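Side-chain contacts in Lactamase_B domain-containing protein (PDB 6XFR), which probably hydrolyses beta-lactam antibiotics to substituted beta-amino acids, as a zinc-dependent class B1 metallo-beta-lactamase: residues 32-37 against 203-208; 77-82 against 110-115. One frame throughout, in Å; residues are numbered along the deposited sequence.

Interaction 1 (32-37 against 203-208); sequences PSHGLI and GPWGDQ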
ATOM      1  N   PRO B  32       9.701  -8.911   6.568  1.00 43.59           N
ATOM      2  CA  PRO B  32       8.734  -9.457   5.613  1.00 41.76           C
ATOM      3  C   PRO B  32       9.353  -9.746   4.247  1.00 41.94           C
ATOM      4  O   PRO B  32      10.379  -9.183   3.855  1.00 39.78           O
ATOM      5  CB  PRO B  32       7.681  -8.343   5.517  1.00 40.16           C
ATOM      6  CG  PRO B  32       8.490  -7.079   5.707  1.00 38.88           C
ATOM      7  CD  PRO B  32       9.622  -7.442   6.668  1.00 42.76           C
ATOM      8  N   SER B  33       8.695 -10.651   3.521  1.00 38.72           N
ATOM      9  CA  SER B  33       8.974 -10.908   2.118  1.00 33.20           C
ATOM     10  C   SER B  33       7.656 -10.902   1.355  1.00 33.34           C
ATOM     11  O   SER B  33       6.709 -11.608   1.734  1.00 34.79           O
ATOM     12  CB  SER B  33       9.712 -12.236   1.924  1.00 41.47           C
ATOM     13  OG  SER B  33      10.558 -12.138   0.783  1.00 43.20           O
ATOM     14  N   HIS B  34       7.574 -10.063   0.331  1.00 27.18           N
ATOM     15  CA  HIS B  34       6.339  -9.883  -0.414  1.00 28.08           C
ATOM     16  C   HIS B  34       6.409 -10.625  -1.745  1.00 31.35           C
ATOM     17  O   HIS B  34       7.453 -10.643  -2.410  1.00 24.75           O
ATOM     18  CB  HIS B  34       6.053  -8.397  -0.647  1.00 24.55           C
ATOM     19  CG  HIS B  34       5.985  -7.604   0.614  1.00 30.94           C
ATOM     20  ND1 HIS B  34       5.172  -7.963   1.670  1.00 37.57           N
ATOM     21  CD2 HIS B  34       6.626  -6.477   1.001  1.00 37.39           C
ATOM     22  CE1 HIS B  34       5.318  -7.092   2.655  1.00 36.21           C
ATOM     23  NE2 HIS B  34       6.191  -6.178   2.274  1.00 38.04           N
ATOM     24  N   GLY B  35       5.299 -11.286  -2.093  1.00 23.45           N
ATOM     25  CA  GLY B  35       5.049 -11.733  -3.449  1.00 22.01           C
ATOM     26  C   GLY B  35       3.664 -11.272  -3.876  1.00 25.21           C
ATOM     27  O   GLY B  35       2.948 -10.622  -3.113  1.00 24.80           O
ATOM     28  N   LEU B  36       3.292 -11.644  -5.099  1.00 31.26           N
ATOM     29  CA  LEU B  36       1.957 -11.371  -5.623  1.00 24.85           C
ATOM     30  C   LEU B  36       1.199 -12.667  -5.863  1.00 30.21           C
ATOM     31  O   LEU B  36       1.781 -13.708  -6.198  1.00 24.26           O
ATOM     32  CB  LEU B  36       1.997 -10.624  -6.948  1.00 23.91           C
ATOM     33  CG  LEU B  36       2.420  -9.172  -6.997  1.00 26.94           C
ATOM     34  CD1 LEU B  36       2.123  -8.613  -8.405  1.00 22.07           C
ATOM     35  CD2 LEU B  36       1.683  -8.409  -5.923  1.00 26.95           C
ATOM     36  N   ILE B  37      -0.117 -12.575  -5.700  1.00 33.64           N
ATOM     37  CA  ILE B  37      -1.065 -13.537  -6.254  1.00 32.91           C
ATOM     38  C   ILE B  37      -1.958 -12.761  -7.201  1.00 31.81           C
ATOM     39  O   ILE B  37      -2.382 -11.650  -6.877  1.00 31.87           O
ATOM     40  CB  ILE B  37      -1.910 -14.229  -5.172  1.00 35.10           C
ATOM     41  CG1 ILE B  37      -1.089 -14.472  -3.908  1.00 30.10           C
ATOM     42  CG2 ILE B  37      -2.544 -15.502  -5.731  1.00 37.25           C
ATOM     43  CD1 ILE B  37      -1.902 -14.978  -2.769  1.00 27.07           C
ATOM     44  N   GLY B 203       9.614  -4.231   2.384  1.00 46.36           N
ATOM     45  CA  GLY B 203       8.998  -3.098   3.031  1.00 40.18           C
ATOM     46  C   GLY B 203       7.686  -2.766   2.350  1.00 37.69           C
ATOM     47  O   GLY B 203       7.251  -3.463   1.419  1.00 30.68           O
ATOM     48  N   PRO B 204       7.017  -1.713   2.828  1.00 39.36           N
ATOM     49  CA  PRO B 204       5.724  -1.312   2.245  1.00 31.74           C
ATOM     50  C   PRO B 204       5.883  -0.817   0.822  1.00 28.52           C
ATOM     51  O   PRO B 204       6.921  -0.275   0.443  1.00 27.25           O
ATOM     52  CB  PRO B 204       5.235  -0.192   3.177  1.00 34.94           C
ATOM     53  CG  PRO B 204       6.105  -0.340   4.455  1.00 41.95           C
ATOM     54  CD  PRO B 204       7.424  -0.858   3.955  1.00 34.98           C
ATOM     55  N   TRP B 205       4.842  -1.016   0.027  1.00 27.72           N
ATOM     56  CA  TRP B 205       4.856  -0.564  -1.356  1.00 25.37           C
ATOM     57  C   TRP B 205       4.449   0.917  -1.451  1.00 33.49           C
ATOM     58  O   TRP B 205       3.998   1.532  -0.490  1.00 29.36           O
ATOM     59  CB  TRP B 205       3.949  -1.453  -2.204  1.00 24.48           C
ATOM     60  CG  TRP B 205       2.689  -1.927  -1.467  1.00 34.35           C
ATOM     61  CD1 TRP B 205       1.419  -1.421  -1.596  1.00 28.56           C
ATOM     62  CD2 TRP B 205       2.593  -2.994  -0.490  1.00 46.30           C
ATOM     63  NE1 TRP B 205       0.549  -2.095  -0.772  1.00 31.25           N
ATOM     64  CE2 TRP B 205       1.235  -3.065  -0.086  1.00 40.37           C
ATOM     65  CE3 TRP B 205       3.527  -3.893   0.086  1.00 41.10           C
ATOM     66  CZ2 TRP B 205       0.779  -4.001   0.865  1.00 45.63           C
ATOM     67  CZ3 TRP B 205       3.066  -4.832   1.023  1.00 41.02           C
ATOM     68  CH2 TRP B 205       1.700  -4.871   1.405  1.00 41.91           C
ATOM     69  N   GLY B 206       4.657   1.508  -2.606  1.00 35.20           N
ATOM     70  CA  GLY B 206       4.321   2.908  -2.807  1.00 36.58           C
ATOM     71  C   GLY B 206       4.149   3.249  -4.271  1.00 32.72           C
ATOM     72  O   GLY B 206       3.854   2.392  -5.096  1.00 32.40           O
ATOM     73  N   ASP B 207       4.349   4.519  -4.600  1.00 33.91           N
ATOM     74  CA  ASP B 207       4.277   4.904  -6.002  1.00 35.08           C
ATOM     75  C   ASP B 207       5.675   4.834  -6.612  1.00 37.42           C
ATOM     76  O   ASP B 207       6.559   4.131  -6.116  1.00 34.21           O
ATOM     77  CB  ASP B 207       3.599   6.269  -6.164  1.00 35.89           C
ATOM     78  CG  ASP B 207       4.280   7.396  -5.392  1.00 41.90           C
ATOM     79  OD1 ASP B 207       5.317   7.149  -4.720  1.00 37.10           O
ATOM     80  OD2 ASP B 207       3.740   8.553  -5.471  1.00 37.50           O
ATOM     81  N   GLN B 208       5.877   5.528  -7.720  1.00 43.76           N
ATOM     82  CA  GLN B 208       7.153   5.454  -8.411  1.00 30.55           C
ATOM     83  C   GLN B 208       8.271   6.151  -7.637  1.00 31.49           C
ATOM     84  O   GLN B 208       9.400   6.167  -8.117  1.00 40.94           O
ATOM     85  CB  GLN B 208       6.987   6.055  -9.808  1.00 34.28           C
ATOM     86  CG  GLN B 208       6.821   7.590  -9.803  1.00 54.07           C
ATOM     87  CD  GLN B 208       5.420   8.065  -9.397  1.00 67.09           C
ATOM     88  OE1 GLN B 208       4.563   7.269  -8.966  1.00 73.01           O
ATOM     89  NE2 GLN B 208       5.180   9.366  -9.548  1.00 71.40           N
TER

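Interaction 2 (77-82 against 110-115); sequences THWHDD and NSKGTP. With ZN (zinc ion), chain N; ZN (zinc ion), chain O; SO4 (sulfate ion), chain X.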
ATOM      1  N   THR B  77      11.330 -14.545  -8.964  1.00 37.39           N
ATOM      2  CA  THR B  77      12.004 -13.393  -9.550  1.00 41.83           C
ATOM      3  C   THR B  77      13.530 -13.438  -9.428  1.00 40.17           C
ATOM      4  O   THR B  77      14.206 -12.590 -10.019  1.00 31.50           O
ATOM      5  CB  THR B  77      11.468 -12.107  -8.927  1.00 40.57           C
ATOM      6  OG1 THR B  77      11.805 -12.059  -7.531  1.00 40.25           O
ATOM      7  CG2 THR B  77       9.960 -12.015  -9.129  1.00 37.42           C
ATOM      8  N   HIS B  78      14.083 -14.359  -8.650  1.00 41.61           N
ATOM      9  CA  HIS B  78      15.514 -14.639  -8.662  1.00 38.04           C
ATOM     10  C   HIS B  78      15.738 -15.833  -7.739  1.00 36.44           C
ATOM     11  O   HIS B  78      14.781 -16.418  -7.218  1.00 30.12           O
ATOM     12  CB  HIS B  78      16.331 -13.385  -8.328  1.00 32.33           C
ATOM     13  CG  HIS B  78      16.275 -12.957  -6.900  1.00 33.87           C
ATOM     14  ND1 HIS B  78      15.104 -12.603  -6.270  1.00 35.40           N
ATOM     15  CD2 HIS B  78      17.263 -12.766  -5.995  1.00 39.65           C
ATOM     16  CE1 HIS B  78      15.372 -12.249  -5.027  1.00 34.63           C
ATOM     17  NE2 HIS B  78      16.672 -12.332  -4.837  1.00 43.00           N
ATOM     18  N   TRP B  79      17.005 -16.228  -7.569  1.00 40.84           N
ATOM     19  CA  TRP B  79      17.273 -17.566  -7.040  1.00 44.85           C
ATOM     20  C   TRP B  79      17.259 -17.665  -5.520  1.00 44.27           C
ATOM     21  O   TRP B  79      17.239 -18.788  -5.003  1.00 48.33           O
ATOM     22  CB  TRP B  79      18.623 -18.089  -7.547  1.00 42.96           C
ATOM     23  CG  TRP B  79      19.843 -17.323  -7.125  1.00 44.23           C
ATOM     24  CD1 TRP B  79      20.423 -16.268  -7.778  1.00 44.26           C
ATOM     25  CD2 TRP B  79      20.670 -17.587  -5.987  1.00 50.83           C
ATOM     26  NE1 TRP B  79      21.560 -15.858  -7.117  1.00 42.33           N
ATOM     27  CE2 TRP B  79      21.733 -16.644  -6.011  1.00 48.37           C
ATOM     28  CE3 TRP B  79      20.623 -18.531  -4.949  1.00 54.21           C
ATOM     29  CZ2 TRP B  79      22.732 -16.614  -5.033  1.00 47.92           C
ATOM     30  CZ3 TRP B  79      21.622 -18.502  -3.978  1.00 56.39           C
ATOM     31  CH2 TRP B  79      22.661 -17.546  -4.028  1.00 49.82           C
ATOM     32  N   HIS B  80      17.168 -16.548  -4.803  1.00 37.25           N
ATOM     33  CA  HIS B  80      17.291 -16.587  -3.356  1.00 40.01           C
ATOM     34  C   HIS B  80      16.065 -17.217  -2.689  1.00 41.57           C
ATOM     35  O   HIS B  80      14.951 -17.239  -3.232  1.00 36.32           O
ATOM     36  CB  HIS B  80      17.513 -15.181  -2.818  1.00 40.05           C
ATOM     37  CG  HIS B  80      18.925 -14.701  -2.911  1.00 42.31           C
ATOM     38  ND1 HIS B  80      19.251 -13.362  -2.936  1.00 42.55           N
ATOM     39  CD2 HIS B  80      20.098 -15.372  -2.970  1.00 47.72           C
ATOM     40  CE1 HIS B  80      20.564 -13.227  -3.008  1.00 49.22           C
ATOM     41  NE2 HIS B  80      21.103 -14.431  -3.032  1.00 50.63           N
ATOM     42  N   ASP B  81      16.284 -17.686  -1.457  1.00 46.06           N
ATOM     43  CA  ASP B  81      15.269 -18.461  -0.751  1.00 49.75           C
ATOM     44  C   ASP B  81      13.996 -17.652  -0.529  1.00 47.81           C
ATOM     45  O   ASP B  81      12.889 -18.202  -0.594  1.00 42.39           O
ATOM     46  CB  ASP B  81      15.828 -18.972   0.579  1.00 57.69           C
ATOM     47  CG  ASP B  81      16.495 -20.362   0.467  1.00 62.90           C
ATOM     48  OD1 ASP B  81      17.037 -20.838   1.488  1.00 67.64           O
ATOM     49  OD2 ASP B  81      16.488 -20.978  -0.625  1.00 62.73           O
ATOM     50  N   ASP B  82      14.128 -16.337  -0.279  1.00 58.19           N
ATOM     51  CA  ASP B  82      12.962 -15.497   0.025  1.00 47.33           C
ATOM     52  C   ASP B  82      12.021 -15.351  -1.163  1.00 43.95           C
ATOM     53  O   ASP B  82      10.826 -15.154  -0.951  1.00 56.97           O
ATOM     54  CB  ASP B  82      13.393 -14.112   0.564  1.00 42.81           C
ATOM     55  CG  ASP B  82      14.036 -13.198  -0.496  1.00 46.77           C
ATOM     56  OD1 ASP B  82      14.715 -13.681  -1.419  1.00 52.46           O
ATOM     57  OD2 ASP B  82      13.915 -11.963  -0.383  1.00 46.45           O
ATOM     58  N   ASN B 110      23.714 -23.294  -6.430  1.00 65.41           N
ATOM     59  CA  ASN B 110      23.533 -23.033  -5.009  1.00 61.13           C
ATOM     60  C   ASN B 110      22.586 -24.053  -4.398  1.00 65.19           C
ATOM     61  O   ASN B 110      22.008 -23.798  -3.340  1.00 69.29           O
ATOM     62  CB  ASN B 110      22.999 -21.615  -4.775  1.00 53.49           C
ATOM     63  CG  ASN B 110      23.958 -20.535  -5.242  1.00 53.44           C
ATOM     64  OD1 ASN B 110      24.930 -20.213  -4.554  1.00 56.69           O
ATOM     65  ND2 ASN B 110      23.689 -19.963  -6.407  1.00 50.63           N
ATOM     66  N   SER B 111      22.472 -25.222  -5.030  1.00 65.97           N
ATOM     67  CA  SER B 111      21.648 -26.337  -4.561  1.00 67.48           C
ATOM     68  C   SER B 111      20.208 -25.939  -4.227  1.00 61.70           C
ATOM     69  O   SER B 111      19.590 -26.511  -3.326  1.00 63.19           O
ATOM     70  CB  SER B 111      22.307 -27.016  -3.357  1.00 73.49           C
ATOM     71  OG  SER B 111      23.447 -27.776  -3.752  1.00 75.07           O
ATOM     72  N   LYS B 112      19.643 -24.999  -4.989  1.00 59.97           N
ATOM     73  CA  LYS B 112      18.197 -24.787  -5.011  1.00 56.46           C
ATOM     74  C   LYS B 112      17.551 -25.749  -6.016  1.00 52.91           C
ATOM     75  O   LYS B 112      18.227 -26.370  -6.844  1.00 57.80           O
ATOM     76  CB  LYS B 112      17.859 -23.339  -5.385  1.00 56.67           C
ATOM     77  CG  LYS B 112      18.695 -22.233  -4.716  1.00 59.18           C
ATOM     78  CD  LYS B 112      18.431 -22.115  -3.214  1.00 60.85           C
ATOM     79  CE  LYS B 112      19.460 -21.230  -2.546  1.00 64.92           C
ATOM     80  NZ  LYS B 112      19.748 -21.731  -1.179  1.00 70.06           N
ATOM     81  N   GLY B 113      16.227 -25.874  -5.960  1.00 43.62           N
ATOM     82  CA  GLY B 113      15.595 -26.767  -6.924  1.00 46.89           C
ATOM     83  C   GLY B 113      15.815 -26.420  -8.392  1.00 51.05           C
ATOM     84  O   GLY B 113      16.479 -25.432  -8.712  1.00 57.82           O
ATOM     85  N   THR B 114      15.227 -27.206  -9.295  1.00 46.67           N
ATOM     86  CA  THR B 114      15.266 -26.940 -10.728  1.00 44.26           C
ATOM     87  C   THR B 114      13.897 -26.507 -11.235  1.00 43.57           C
ATOM     88  O   THR B 114      12.909 -27.245 -11.106  1.00 41.14           O
ATOM     89  CB  THR B 114      15.736 -28.166 -11.501  1.00 57.21           C
ATOM     90  OG1 THR B 114      16.716 -28.874 -10.735  1.00 70.74           O
ATOM     91  CG2 THR B 114      16.337 -27.735 -12.821  1.00 60.94           C
ATOM     92  N   PRO B 115      13.794 -25.335 -11.825  1.00 33.83           N
ATOM     93  CA  PRO B 115      12.550 -24.955 -12.494  1.00 31.62           C
ATOM     94  C   PRO B 115      12.140 -25.994 -13.532  1.00 36.73           C
ATOM     95  O   PRO B 115      12.962 -26.732 -14.071  1.00 34.35           O
ATOM     96  CB  PRO B 115      12.912 -23.646 -13.193  1.00 33.54           C
ATOM     97  CG  PRO B 115      14.227 -23.229 -12.615  1.00 42.01           C
ATOM     98  CD  PRO B 115      14.894 -24.390 -12.039  1.00 33.91           C
TER
HETATM   99 ZN    ZN N 302      17.558 -11.915  -2.887  1.00 44.98          ZN
HETATM  100 ZN    ZN O 303      15.312 -10.216  -0.540  1.00 58.41          ZN
HETATM  101  S   SO4 X 312      17.599 -13.928   1.461  1.00110.46           S
HETATM  102  O1  SO4 X 312      17.059 -12.985   0.476  1.00110.40           O
HETATM  103  O2  SO4 X 312      17.685 -13.219   2.751  1.00110.90           O
HETATM  104  O3  SO4 X 312      18.917 -14.377   1.022  1.00111.65           O
HETATM  105  O4  SO4 X 312      16.775 -15.134   1.581  1.00104.87           O
HETATM  106  O   HOH W   1      16.834  -8.588   0.067  1.00 24.48           O

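Interaction 1 (32-37 against 203-208)
Trp-205 drives the benzo edge of its indole onto the flat face of the His-34 imidazole. The two planes stand at 87° with the imidazole and six-membered ring centroids 5.0 Å apart, which defines a T-shaped (edge-to-face) pair with histidine as the face and tryptophan as the edge. The touching atom is CZ3 of Trp-205, which sits over the centre of the imidazole, 3.6 Å from His-34 CE1 and equally near NE2. Trp-205 CG lies between its backbone N and carbonyl carbon (chi1 36°), and this torsion swings the indole back toward strand 30-40.

A different side of the imidazole meets the loop: the carbonyl O of Gly-203 lies at the ring edge, close to its plane, 3.0 Å from His-34 NE2. At the other nitrogen, ND1 is hydrogen-bonded to the hydroxyl of Thr-21 on the adjacent strand, so the ring has polar neighbours at both nitrogens. In the alpha-beta/beta-alpha sandwich of metallo-beta-lactamases, this contact joins the first sheet, through its central strand 30-40, to the loop that leaves strand 197-200 of the second sheet and enters helix 209-217. Segment 203-208 follows directly on the zinc ligand His-202, whose ND1 is hydrogen-bonded to Pro-32 O. Beyond the histidine, the indole of Trp-205 also packs on Ile-19 of strand 17-25 and on Thr-11 and Ile-13 of the edge strand 8-14.

Interaction 2 (77-82 against 110-115)
The indole of Trp-79 is covered on both faces. Over one lies the carboxamide of Asn-110, nearly parallel to the ring at 6° between planes, with its ND2 3.4 Å above the ring plane and offset toward the rim. The close approach is to the benzo end, where Asn-110 CG comes within 3.3 Å of Trp-79 CZ3. A hydrogen bond from ND2 to the carbonyl O of Leu-106, in the preceding helix, anchors the amide. The opposite face of the indole carries His-80 CD2, and at the edge, in the ring plane, Lys-112 CE lies 3.8 Å from Trp-79 CZ3.

Lys-112 runs on past this edge to Asp-81. Bends at chi2 (-68°) and chi4 bring its aliphatic chain beside Trp-79 and its amine to the carboxylate, where NZ and Asp-81 OD2 are 3.4 Å apart. This salt bridge, whose hydrogen bond is weak, lies at the protein surface.

On the side of the segment away from Lys-112 stand the metals. His-78 NE2 and His-80 ND1 bind the same zinc ion, each at 2.2 Å, with His-141 as the third protein ligand, and Asp-82 OD2 binds the second at 2.2 Å, together with Cys-160, His-202 and a water. His-80 is also the N-cap residue of helix 81-84, and its NE2 is hydrogen-bonded to Asp-175. A sulfate, probably from the crystallisation liquor, has its O3 above one face of the His-80 ring, offset toward the rim, and lies near Asp-82, whose backbone N makes a weak hydrogen bond to its O4. The segment 77-82 thus contains the HxHxD motif of the dinuclear zinc site of B1 metallo-beta-lactamases, and the loop 110-115 packs against its outer side.

The two contacts differ in burial: interaction 1 is a buried contact, whereas interaction 2 lies at the surface, and their centres are 20 Å apart on opposite sides of the chain's centre. Both pair an aromatic ring with a flat partner, but in interaction 1 the planes are perpendicular and in interaction 2 nearly parallel, with a salt bridge, its hydrogen bond weak, beside the stack. Interaction 1 joins a sheet strand to a loop; interaction 2 joins the loop that runs into helix 81-84 to the loop after helix 101-109. Along the chain, 77-82 and 110-115 are nested within the loop closed by interaction 1. The contacts meet where Ser-33 OG packs 3.5 Å from Asp-82 CB, beside the zinc site.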